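Local coordinates for protein inositol-1-monophosphatase (PDB 5ZHH) that probably hydrolyses inositol monophosphates to free inositol and phosphate, at residues A[4-8]-A[129-134]; A[51-55]-A[67-72]; A[101-105]-A[188-193]; A[124-128]-A[137-141]; A[143-148]-A[198-204]. The contacts are given in a common frame with arbitrary orientation. Residue numbers count along the deposited sequence, not the author numbering.

Interaction 1 (A[4-8]-A[129-134])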
# COMPACT_ATOMS: atom_id res chain seq x y z
N LEU A 4 27.02 15.46 0.55
CA LEU A 4 25.60 15.72 0.75
C LEU A 4 24.80 14.43 0.79
O LEU A 4 23.75 14.36 1.45
CB LEU A 4 25.08 16.66 -0.33
CG LEU A 4 25.67 18.07 -0.20
CD1 LEU A 4 25.16 18.99 -1.30
CD2 LEU A 4 25.38 18.64 1.18
N GLN A 5 25.25 13.41 0.06
CA GLN A 5 24.56 12.12 0.06
C GLN A 5 24.56 11.50 1.45
O GLN A 5 23.57 10.89 1.86
CB GLN A 5 25.22 11.18 -0.95
CG GLN A 5 24.52 9.85 -1.12
CD GLN A 5 23.21 10.00 -1.87
OE1 GLN A 5 23.19 10.47 -3.01
NE2 GLN A 5 22.11 9.58 -1.25
N THR A 6 25.66 11.65 2.19
CA THR A 6 25.70 11.15 3.56
C THR A 6 24.67 11.87 4.43
O THR A 6 23.96 11.22 5.21
CB THR A 6 27.11 11.34 4.13
OG1 THR A 6 28.02 10.48 3.42
CG2 THR A 6 27.16 10.99 5.62
N PHE A 7 24.56 13.19 4.29
CA PHE A 7 23.54 13.93 5.01
C PHE A 7 22.15 13.47 4.62
O PHE A 7 21.28 13.28 5.47
CB PHE A 7 23.67 15.43 4.74
CG PHE A 7 24.97 16.02 5.20
CD1 PHE A 7 25.61 15.52 6.32
CD2 PHE A 7 25.55 17.07 4.51
CE1 PHE A 7 26.81 16.06 6.74
CE2 PHE A 7 26.75 17.61 4.94
CZ PHE A 7 27.38 17.11 6.05
N LEU A 8 21.93 13.27 3.32
CA LEU A 8 20.62 12.87 2.81
C LEU A 8 20.24 11.47 3.29
O LEU A 8 19.07 11.21 3.60
CB LEU A 8 20.62 12.94 1.29
CG LEU A 8 19.35 12.50 0.58
CD1 LEU A 8 18.19 13.39 1.00
CD2 LEU A 8 19.53 12.51 -0.93
N ARG A 129 12.70 13.45 -1.45
CA ARG A 129 14.10 13.58 -1.10
C ARG A 129 14.82 14.43 -2.14
O ARG A 129 14.61 14.26 -3.34
CB ARG A 129 14.78 12.21 -0.98
CG ARG A 129 14.33 11.41 0.24
CD ARG A 129 14.64 9.93 0.09
NE ARG A 129 16.06 9.62 -0.06
CZ ARG A 129 16.62 9.30 -1.23
NH1 ARG A 129 15.88 9.27 -2.32
NH2 ARG A 129 17.92 9.01 -1.30
N GLY A 130 15.66 15.34 -1.66
CA GLY A 130 16.44 16.18 -2.55
C GLY A 130 17.68 16.68 -1.86
O GLY A 130 17.70 16.88 -0.64
N ALA A 131 18.74 16.89 -2.65
CA ALA A 131 19.97 17.48 -2.15
C ALA A 131 20.67 18.16 -3.31
O ALA A 131 20.56 17.73 -4.46
CB ALA A 131 20.89 16.44 -1.50
N ALA A 132 21.39 19.24 -3.00
CA ALA A 132 22.05 20.04 -4.03
C ALA A 132 22.91 19.16 -4.94
O ALA A 132 23.79 18.43 -4.47
CB ALA A 132 22.91 21.12 -3.37
N GLY A 133 22.63 19.22 -6.24
CA GLY A 133 23.37 18.46 -7.22
C GLY A 133 23.05 16.99 -7.28
O GLY A 133 23.61 16.29 -8.14
N LEU A 134 22.17 16.48 -6.42
CA LEU A 134 21.86 15.06 -6.38
C LEU A 134 20.48 14.72 -6.91
O LEU A 134 20.17 13.53 -7.03
CB LEU A 134 21.99 14.53 -4.94
CG LEU A 134 23.38 14.67 -4.33
CD1 LEU A 134 23.42 14.02 -2.96
CD2 LEU A 134 24.44 14.08 -5.26
O HOH W 1 19.86 8.81 -3.20
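The first turn of helix 3-25 lies against the end of strand 126-131, with the short axes 8.9 Å apart and running nearly antiparallel at 153°. Leu-4 and Leu-8, one helical turn apart, both aim CA-to-CB at the strand but adopt different rotamers. Leu-4 (m, t) carries CD1 to 3.7 Å from Ala-132 CB, while its CB lies 4.4 Å from Ala-131 CB. Leu-8 (t, p) brings CD2 to 4.2 Å from the same Ala-131 CB and CD1 to 3.9 Å from Gly-130 O. Beyond the strand, a type II turn over Ala-132 and Gly-133, closed by Leu-134 N to Ala-131 O at 2.8 Å, brings the chain back. Leu-134 (m, t) can then set CD1 4.1 Å from Leu-4 CB and 3.6 Å from Gln-5 OE1. Gln-5 leaves the helix sideways, but its t, p bend swings the amide inward. One water accepts from Gln-5 NE2 (3.1 Å) and from Arg-129 NH2 (2.7 Å). Gln-5 also bonds Asp-9, and Arg-129 NE bonds Thr-12, both farther along the helix. Thr-6, whose CA-to-CB bond points away, bonds Arg-60 of a second subunit. With no direct hydrogen bond between the segments, helix and sheet cohere here through small and branched apolar groups, and a single water joins their polar edge.

Interaction 2 (A[51-55]-A[67-72])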
# COMPACT_ATOMS: atom_id res chain seq x y z
N GLU A 51 9.75 14.29 17.40
CA GLU A 51 10.93 15.13 17.54
C GLU A 51 12.06 14.40 18.25
O GLU A 51 13.23 14.51 17.85
CB GLU A 51 10.57 16.42 18.29
CG GLU A 51 11.74 17.37 18.49
CD GLU A 51 11.33 18.70 19.08
OE1 GLU A 51 11.47 18.88 20.31
OE2 GLU A 51 10.88 19.58 18.32
N ALA A 52 11.75 13.67 19.33
CA ALA A 52 12.78 12.94 20.05
C ALA A 52 13.48 11.93 19.14
O ALA A 52 14.71 11.78 19.21
CB ALA A 52 12.18 12.23 21.27
N VAL A 53 12.72 11.24 18.29
CA VAL A 53 13.31 10.28 17.36
C VAL A 53 14.22 11.00 16.36
O VAL A 53 15.34 10.54 16.08
CB VAL A 53 12.20 9.49 16.64
CG1 VAL A 53 12.76 8.76 15.43
CG2 VAL A 53 11.57 8.50 17.59
N VAL A 54 13.76 12.12 15.80
CA VAL A 54 14.57 12.85 14.83
C VAL A 54 15.85 13.36 15.48
O VAL A 54 16.95 13.21 14.94
CB VAL A 54 13.77 14.01 14.21
CG1 VAL A 54 14.67 14.81 13.28
CG2 VAL A 54 12.58 13.49 13.44
N LEU A 55 15.73 13.99 16.65
CA LEU A 55 16.89 14.58 17.30
C LEU A 55 17.92 13.51 17.64
O LEU A 55 19.12 13.69 17.40
CB LEU A 55 16.47 15.34 18.56
CG LEU A 55 15.68 16.63 18.31
CD1 LEU A 55 15.36 17.33 19.61
CD2 LEU A 55 16.46 17.53 17.39
N ILE A 67 20.93 22.42 15.61
CA ILE A 67 19.53 22.09 15.33
C ILE A 67 18.65 23.32 15.55
O ILE A 67 18.83 24.06 16.52
CB ILE A 67 19.03 20.94 16.23
CG1 ILE A 67 19.95 19.72 16.12
CG2 ILE A 67 17.60 20.57 15.86
CD1 ILE A 67 20.06 19.16 14.74
N LEU A 68 17.73 23.55 14.62
CA LEU A 68 16.65 24.52 14.77
C LEU A 68 15.30 23.79 14.75
O LEU A 68 15.00 23.08 13.79
CB LEU A 68 16.69 25.60 13.69
CG LEU A 68 15.62 26.68 13.85
CD1 LEU A 68 15.84 27.49 15.13
CD2 LEU A 68 15.61 27.59 12.63
N ALA A 69 14.49 24.00 15.79
CA ALA A 69 13.15 23.42 15.83
C ALA A 69 12.26 24.28 16.71
O ALA A 69 12.74 25.01 17.58
CB ALA A 69 13.17 21.97 16.33
N GLU A 70 10.95 24.18 16.48
CA GLU A 70 10.01 25.01 17.22
C GLU A 70 9.99 24.65 18.70
O GLU A 70 10.10 25.53 19.57
CB GLU A 70 8.60 24.89 16.63
CG GLU A 70 7.55 25.71 17.37
CD GLU A 70 6.20 25.69 16.68
OE1 GLU A 70 5.91 24.72 15.94
OE2 GLU A 70 5.43 26.66 16.86
N GLU A 71 9.85 23.36 19.02
CA GLU A 71 9.66 22.96 20.41
C GLU A 71 10.98 22.92 21.17
O GLU A 71 11.15 23.60 22.19
CB GLU A 71 8.97 21.59 20.47
CG GLU A 71 8.67 21.13 21.89
CD GLU A 71 7.82 22.15 22.65
OE1 GLU A 71 6.77 22.58 22.09
OE2 GLU A 71 8.22 22.54 23.78
N SER A 72 11.94 22.14 20.68
CA SER A 72 13.24 22.04 21.33
C SER A 72 14.05 23.33 21.22
O SER A 72 15.04 23.48 21.95
CB SER A 72 14.04 20.87 20.76
OG SER A 72 14.16 20.98 19.35
O HOH W 2 9.44 21.27 17.30
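Apolar contact is confined to the later part of the helical segment 51-55. Leu-55 starts sideways, yet its m, t rotamer brings CD2 to 3.6 Å from CG2 of Ile-67, on strand 66-69; its CD1 also lies 3.9 Å from Ser-72 OG. One helical turn earlier, Glu-51 extends in a t, t conformation towards the bend that follows the strand, and its carboxylate packs on CB atoms there: OE1 lies 3.3 Å from Ser-72 CB, OE2 3.5 Å from Glu-71 CB and 3.9 Å from Ala-69 CB. The polar link is a water that donates to Glu-51 OE2 (2.4 Å, very short) and accepts from Glu-71 N (2.7 Å). Residues 70-72 have helical backbone angles, and this curl turns Glu-71 N and the Ser-72 side chain towards the helix. Glu-70, the first of the Glu-Glu pair, probably corresponds to a metal-binding glutamate in relatives. A buried carboxylate, bridged by a water to Glu-71 N, therefore joins helix 44-61 to a segment probably close to the active site.

Interaction 3 (A[101-105]-A[188-193])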
# COMPACT_ATOMS: atom_id res chain seq x y z
N ALA A 101 -3.02 15.33 5.44
CA ALA A 101 -2.00 16.20 4.84
C ALA A 101 -1.10 16.68 5.99
O ALA A 101 -1.24 17.79 6.51
CB ALA A 101 -2.60 17.38 4.08
N PHE A 102 -0.18 15.80 6.39
CA PHE A 102 0.81 16.13 7.41
C PHE A 102 2.06 15.31 7.12
O PHE A 102 2.01 14.31 6.40
CB PHE A 102 0.28 15.87 8.82
CG PHE A 102 -0.24 14.48 9.02
CD1 PHE A 102 0.62 13.44 9.34
CD2 PHE A 102 -1.59 14.20 8.85
CE1 PHE A 102 0.15 12.15 9.51
CE2 PHE A 102 -2.06 12.91 9.02
CZ PHE A 102 -1.20 11.89 9.35
N CYS A 103 3.18 15.75 7.68
CA CYS A 103 4.46 15.14 7.32
C CYS A 103 5.51 15.51 8.35
O CYS A 103 5.31 16.37 9.21
CB CYS A 103 4.90 15.61 5.93
SG CYS A 103 5.21 17.39 5.88
N VAL A 104 6.65 14.83 8.24
CA VAL A 104 7.89 15.20 8.91
C VAL A 104 8.74 15.92 7.88
O VAL A 104 8.84 15.47 6.73
CB VAL A 104 8.62 13.96 9.46
CG1 VAL A 104 9.87 14.37 10.25
CG2 VAL A 104 7.68 13.13 10.32
N SER A 105 9.32 17.06 8.26
CA SER A 105 10.17 17.84 7.36
C SER A 105 11.54 17.98 8.01
O SER A 105 11.64 18.47 9.14
CB SER A 105 9.56 19.22 7.07
OG SER A 105 10.38 19.97 6.18
N SER A 188 -4.18 22.95 1.54
CA SER A 188 -3.99 21.60 2.07
C SER A 188 -3.80 21.59 3.57
O SER A 188 -4.22 20.64 4.24
CB SER A 188 -2.77 20.94 1.43
OG SER A 188 -1.58 21.48 1.98
N GLY A 189 -3.16 22.63 4.12
CA GLY A 189 -2.83 22.69 5.52
C GLY A 189 -1.43 22.25 5.90
O GLY A 189 -1.13 22.20 7.09
N SER A 190 -0.56 21.96 4.93
CA SER A 190 0.84 21.62 5.22
C SER A 190 1.75 22.33 4.23
O SER A 190 1.78 21.98 3.04
CB SER A 190 1.07 20.11 5.17
OG SER A 190 2.47 19.83 5.20
N ALA A 191 2.53 23.30 4.72
CA ALA A 191 3.42 24.05 3.84
C ALA A 191 4.52 23.16 3.25
O ALA A 191 4.90 23.33 2.09
CB ALA A 191 4.03 25.23 4.61
N ALA A 192 5.04 22.22 4.04
CA ALA A 192 6.08 21.33 3.51
C ALA A 192 5.53 20.47 2.38
O ALA A 192 6.17 20.34 1.33
CB ALA A 192 6.66 20.46 4.62
N LEU A 193 4.34 19.91 2.57
CA LEU A 193 3.73 19.13 1.49
C LEU A 193 3.37 20.00 0.30
O LEU A 193 3.43 19.54 -0.84
CB LEU A 193 2.50 18.37 2.00
CG LEU A 193 2.85 17.13 2.83
CD1 LEU A 193 1.59 16.45 3.37
CD2 LEU A 193 3.69 16.15 2.02
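This buried packing contact joins the start of strand 103-110 to the N-capped beginning of helix 191-199, near the middle of the inositol monophosphatase fold. Ser-188 OG accepts from Ser-190 N at 3.2 Å, an ST turn, and also hydrogen-bonds Asp-194; Gly-189 adopts backbone angles (97/5) that a side chain would obstruct. Ser-190 is the N-cap: its OG accepts from Leu-193 N at 3.2 Å and also hydrogen-bonds Asp-90, which accepts from Ala-192 N as well. Asp-90 belongs to the DPLDGT sequence, which carries metal-binding aspartates in relatives, so this helix start probably borders the active site. Across the interface there is no hydrogen bond. Ala-101 CB fits 3.6 Å from Ser-188 O, and Ala-101 O lies 3.5 Å from Ser-190 CB. Leu-193 reaches back with CD1 3.6 Å from Phe-102 N and 4.4 Å from Ala-101 CB, and Ser-105 CB sits 4.0 Å from Ala-192 CB. Cys-103, in the p rotamer, places SG 3.6 Å from Ala-192 CB and 3.9 Å from Leu-193 CG.

Interaction 4 (A[124-128]-A[137-141]); sequences HDELF and TRNRR
After His-124, the backbone turns at Asp-125, whose positive phi and psi (53/57) form a G1 beta bulge with Glu-126, both facing Asp-121. Asp-125 O accepts a hydrogen bond from Asn-139 ND2 at 3.3 Å. Glu-126 begins the strand (-116/118), its CA 3.5 Å from Asn-139 OD1; its m, t side chain sends OE1 to a salt bridge with Arg-202. Arg-138 NH1, 4.1 Å from Glu-126 OE1, lies beyond a salt bridge, the oxygen well out of its guanidinium plane. Leu-127 (-110/109) donates from N to Asn-139 OD1 (2.8 Å) and accepts at O from Asn-139 N (2.8 Å); its t, p side chain sets CD2 4.1 Å from NH2 of Arg-140, salt-bridged to Glu-13 of a second subunit. A water donates to Leu-127 O (2.8 Å), accepts from Arg-140 N (2.8 Å) and hydrogen-bonds Thr-137 OG1 (2.7 Å). Phe-128 forms an antiparallel non-hydrogen-bonded pair with Arg-138, CA to CA 4.4 Å, both side chains on one sheet face. With Phe-128 at m and Arg-138 at t, t, p, Arg-138 CG stands over the ring, 4.0 Å from its centroid, a CH-pi contact. Asn-139 (48/42, chi1 m) and Arg-140 (65/26) are central in a turn closed by Arg-141 N to Arg-138 O (3.1 Å) and Arg-138 N to Arg-141 O (2.9 Å). Strand 135-138, hairpin partner of 126-131, turns through this type I' turn into strand 141-142.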
# COMPACT_ATOMS: atom_id res chain seq x y z
N HIS A 124 0.16 8.62 3.48
CA HIS A 124 0.17 8.16 2.10
C HIS A 124 1.47 7.47 1.72
O HIS A 124 1.62 7.02 0.58
CB HIS A 124 -0.06 9.34 1.15
CG HIS A 124 -1.38 10.02 1.37
ND1 HIS A 124 -1.48 11.37 1.64
CD2 HIS A 124 -2.64 9.54 1.35
CE1 HIS A 124 -2.76 11.69 1.78
NE2 HIS A 124 -3.48 10.60 1.61
N ASP A 125 2.43 7.41 2.65
CA ASP A 125 3.74 6.82 2.42
C ASP A 125 4.40 7.42 1.18
O ASP A 125 4.76 6.73 0.22
CB ASP A 125 3.63 5.30 2.32
CG ASP A 125 4.98 4.63 2.33
OD1 ASP A 125 5.90 5.15 3.00
OD2 ASP A 125 5.14 3.59 1.66
N GLU A 126 4.56 8.74 1.20
CA GLU A 126 5.24 9.46 0.13
C GLU A 126 6.49 10.11 0.69
O GLU A 126 6.40 10.97 1.58
CB GLU A 126 4.32 10.50 -0.52
CG GLU A 126 3.21 9.85 -1.33
CD GLU A 126 2.49 10.83 -2.22
OE1 GLU A 126 2.03 10.42 -3.30
OE2 GLU A 126 2.40 12.02 -1.85
N LEU A 127 7.65 9.70 0.18
CA LEU A 127 8.95 10.11 0.67
C LEU A 127 9.60 11.01 -0.38
O LEU A 127 9.99 10.53 -1.45
CB LEU A 127 9.81 8.88 0.96
CG LEU A 127 11.26 9.11 1.38
CD1 LEU A 127 11.28 9.86 2.70
CD2 LEU A 127 12.01 7.77 1.49
N PHE A 128 9.70 12.30 -0.09
CA PHE A 128 10.32 13.26 -1.00
C PHE A 128 11.75 13.52 -0.53
O PHE A 128 11.98 13.79 0.65
CB PHE A 128 9.53 14.57 -1.05
CG PHE A 128 8.11 14.40 -1.57
CD1 PHE A 128 7.08 14.09 -0.69
CD2 PHE A 128 7.82 14.57 -2.91
CE1 PHE A 128 5.77 13.92 -1.16
CE2 PHE A 128 6.52 14.43 -3.38
CZ PHE A 128 5.50 14.10 -2.51
N THR A 137 13.53 13.30 -5.78
CA THR A 137 12.78 12.06 -5.97
C THR A 137 11.59 12.03 -5.03
O THR A 137 11.57 12.66 -3.97
CB THR A 137 13.63 10.81 -5.68
OG1 THR A 137 14.13 10.88 -4.33
CG2 THR A 137 14.78 10.67 -6.66
N ARG A 138 10.59 11.25 -5.44
CA ARG A 138 9.53 10.79 -4.56
C ARG A 138 9.49 9.27 -4.61
O ARG A 138 9.47 8.68 -5.70
CB ARG A 138 8.17 11.40 -4.92
CG ARG A 138 7.02 10.80 -4.12
CD ARG A 138 5.69 11.29 -4.66
NE ARG A 138 5.58 11.07 -6.10
CZ ARG A 138 5.12 9.96 -6.67
NH1 ARG A 138 4.74 8.93 -5.92
NH2 ARG A 138 5.07 9.87 -8.00
N ASN A 139 9.52 8.64 -3.43
CA ASN A 139 9.65 7.19 -3.31
C ASN A 139 10.78 6.67 -4.20
O ASN A 139 10.67 5.62 -4.85
CB ASN A 139 8.32 6.50 -3.60
CG ASN A 139 7.27 6.82 -2.54
OD1 ASN A 139 7.58 7.43 -1.52
ND2 ASN A 139 6.03 6.40 -2.77
N ARG A 140 11.90 7.41 -4.19
CA ARG A 140 13.15 7.03 -4.83
C ARG A 140 13.04 6.95 -6.35
O ARG A 140 13.83 6.27 -7.01
CB ARG A 140 13.69 5.72 -4.23
CG ARG A 140 13.83 5.82 -2.70
CD ARG A 140 14.39 4.56 -2.03
NE ARG A 140 14.32 4.66 -0.57
CZ ARG A 140 15.32 5.09 0.20
NH1 ARG A 140 16.47 5.47 -0.35
NH2 ARG A 140 15.18 5.15 1.52
N ARG A 141 12.10 7.68 -6.94
CA ARG A 141 12.05 7.83 -8.38
C ARG A 141 12.02 9.31 -8.71
O ARG A 141 11.43 10.09 -7.97
CB ARG A 141 10.82 7.12 -8.97
CG ARG A 141 10.77 5.63 -8.63
CD ARG A 141 9.66 4.89 -9.34
NE ARG A 141 8.36 5.36 -8.89
CZ ARG A 141 7.75 4.95 -7.78
NH1 ARG A 141 8.30 4.01 -7.00
NH2 ARG A 141 6.56 5.46 -7.46
O HOH W 3 12.40 9.66 -2.59

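Interaction 5 (A[143-148]-A[198-204])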
# COMPACT_ATOMS: atom_id res chain seq x y z
N ILE A 143 11.40 13.10 -9.79
CA ILE A 143 10.25 13.97 -9.96
C ILE A 143 10.73 15.28 -10.59
O ILE A 143 11.91 15.62 -10.52
CB ILE A 143 9.52 14.26 -8.64
CG1 ILE A 143 10.50 14.85 -7.61
CG2 ILE A 143 8.78 13.02 -8.12
CD1 ILE A 143 9.84 15.31 -6.31
N LYS A 144 9.80 16.00 -11.20
CA LYS A 144 10.15 17.26 -11.83
C LYS A 144 8.95 18.19 -11.81
O LYS A 144 7.80 17.74 -11.75
CB LYS A 144 10.66 17.03 -13.26
CG LYS A 144 9.64 16.44 -14.20
CD LYS A 144 10.25 16.19 -15.57
CE LYS A 144 9.22 15.64 -16.55
NZ LYS A 144 9.80 15.52 -17.92
N VAL A 145 9.24 19.50 -11.82
CA VAL A 145 8.17 20.51 -11.84
C VAL A 145 7.38 20.40 -13.14
O VAL A 145 7.81 19.81 -14.13
CB VAL A 145 8.73 21.93 -11.65
CG1 VAL A 145 9.43 22.08 -10.30
CG2 VAL A 145 9.67 22.29 -12.79
N SER A 146 6.20 21.03 -13.13
CA SER A 146 5.32 21.06 -14.29
C SER A 146 5.84 22.02 -15.36
O SER A 146 6.76 22.82 -15.13
CB SER A 146 3.91 21.48 -13.86
OG SER A 146 3.92 22.84 -13.46
N ASP A 147 5.22 21.95 -16.53
CA ASP A 147 5.57 22.81 -17.66
C ASP A 147 4.63 23.98 -17.81
O ASP A 147 4.80 24.78 -18.72
CB ASP A 147 5.60 22.01 -18.97
CG ASP A 147 6.76 21.03 -19.04
OD1 ASP A 147 7.87 21.39 -18.60
OD2 ASP A 147 6.56 19.90 -19.55
N THR A 148 3.63 24.08 -16.93
CA THR A 148 2.62 25.13 -17.04
C THR A 148 3.27 26.50 -17.13
O THR A 148 4.10 26.87 -16.28
CB THR A 148 1.68 25.08 -15.84
OG1 THR A 148 1.20 23.74 -15.66
CG2 THR A 148 0.50 26.02 -16.05
N VAL A 198 4.61 21.22 -5.43
CA VAL A 198 5.22 21.96 -6.53
C VAL A 198 6.37 21.15 -7.12
O VAL A 198 6.54 21.09 -8.35
CB VAL A 198 5.69 23.36 -6.08
CG1 VAL A 198 6.13 24.19 -7.30
CG2 VAL A 198 4.59 24.10 -5.34
N ALA A 199 7.16 20.52 -6.26
CA ALA A 199 8.36 19.81 -6.73
C ALA A 199 8.02 18.68 -7.70
O ALA A 199 8.76 18.44 -8.66
CB ALA A 199 9.14 19.27 -5.54
N CYS A 200 6.91 17.98 -7.49
CA CYS A 200 6.56 16.88 -8.37
C CYS A 200 5.49 17.24 -9.40
O CYS A 200 5.01 16.36 -10.11
CB CYS A 200 6.12 15.66 -7.55
SG CYS A 200 4.65 15.87 -6.54
N GLY A 201 5.12 18.52 -9.50
CA GLY A 201 4.25 18.99 -10.56
C GLY A 201 2.77 18.88 -10.30
O GLY A 201 1.98 19.17 -11.21
N ARG A 202 2.35 18.52 -9.08
CA ARG A 202 0.93 18.41 -8.78
C ARG A 202 0.26 19.77 -8.70
O ARG A 202 -0.96 19.88 -8.89
CB ARG A 202 0.73 17.65 -7.48
CG ARG A 202 1.03 16.15 -7.60
CD ARG A 202 1.18 15.52 -6.23
NE ARG A 202 1.52 14.10 -6.31
CZ ARG A 202 1.64 13.30 -5.26
NH1 ARG A 202 1.96 12.03 -5.42
NH2 ARG A 202 1.45 13.78 -4.04
N VAL A 203 1.02 20.81 -8.36
CA VAL A 203 0.60 22.19 -8.50
C VAL A 203 1.72 22.93 -9.21
O VAL A 203 2.84 22.45 -9.31
CB VAL A 203 0.27 22.86 -7.15
CG1 VAL A 203 -0.94 22.21 -6.51
CG2 VAL A 203 1.45 22.78 -6.21
N ASP A 204 1.39 24.12 -9.71
CA ASP A 204 2.36 24.91 -10.46
C ASP A 204 3.05 25.96 -9.61
O ASP A 204 4.09 26.47 -10.03
CB ASP A 204 1.67 25.56 -11.66
CG ASP A 204 0.94 24.55 -12.51
OD1 ASP A 204 1.59 23.58 -12.98
OD2 ASP A 204 -0.28 24.71 -12.70
O HOH W 4 7.18 14.61 -11.04
O HOH W 5 5.42 22.23 -10.59
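Val-198, near the end of helix 191-199, packs its O 3.6 Å from Val-145 CG1; Val-198 O also accepts from a water (2.8 Å) that accepts from Ser-146 N (2.9 Å) and donates to Val-203 O (2.9 Å). Ala-199 CB meets Ile-143 CD1 at 4.1 Å. Cys-200, the first residue to leave helical backbone angles, packs CB 3.8 Å from Ile-143 CG2, while a second water links its O (2.9 Å) to Lys-144 N (3.0 Å). Gly-201 (86/8) turns the chain against the loop: a CB there would sit only 3.3 Å from Lys-144 O and collide with the preceding carbonyl, so glycine permits the close backbone approach. After Val-203, Asp-204 OD1 accepts from Ser-146 OG at a very short 2.5 Å and from Thr-148 OG1 at 2.7 Å; its OD2 bonds Leu-155 N. The loop between strands 141-142 and 156-158 thereby crosses the C-terminal end of helix 191-199 and the entrance to strand 205-208, with Val-145 and Val-198 both resting on Leu-223 of helix 213-225.

How the interactions relate
Interactions 1 and 4 share strand 126-131 and join where Arg-129 O lies 2.8 Å from Thr-137 N, a probable hydrogen bond; both touch the second subunit. Interaction 4 is tied to interaction 5 by the salt bridge Glu-126 OE1 to Arg-202 NH1 (2.7 Å) and by Arg-138 CB packing on Ile-143 CG2 (3.6 Å). Interactions 3 and 5 lie at the start and end of helix 191-199, centres 16 Å apart. Interactions 2 and 3, centres 17 Å apart, meet at Val-54 CG2 and Val-104 CG1 (4.3 Å) and probably flank the active site, by family motifs. Interactions 2 and 5 lie on opposite sides of the chain centre, their own centres 30 Å apart.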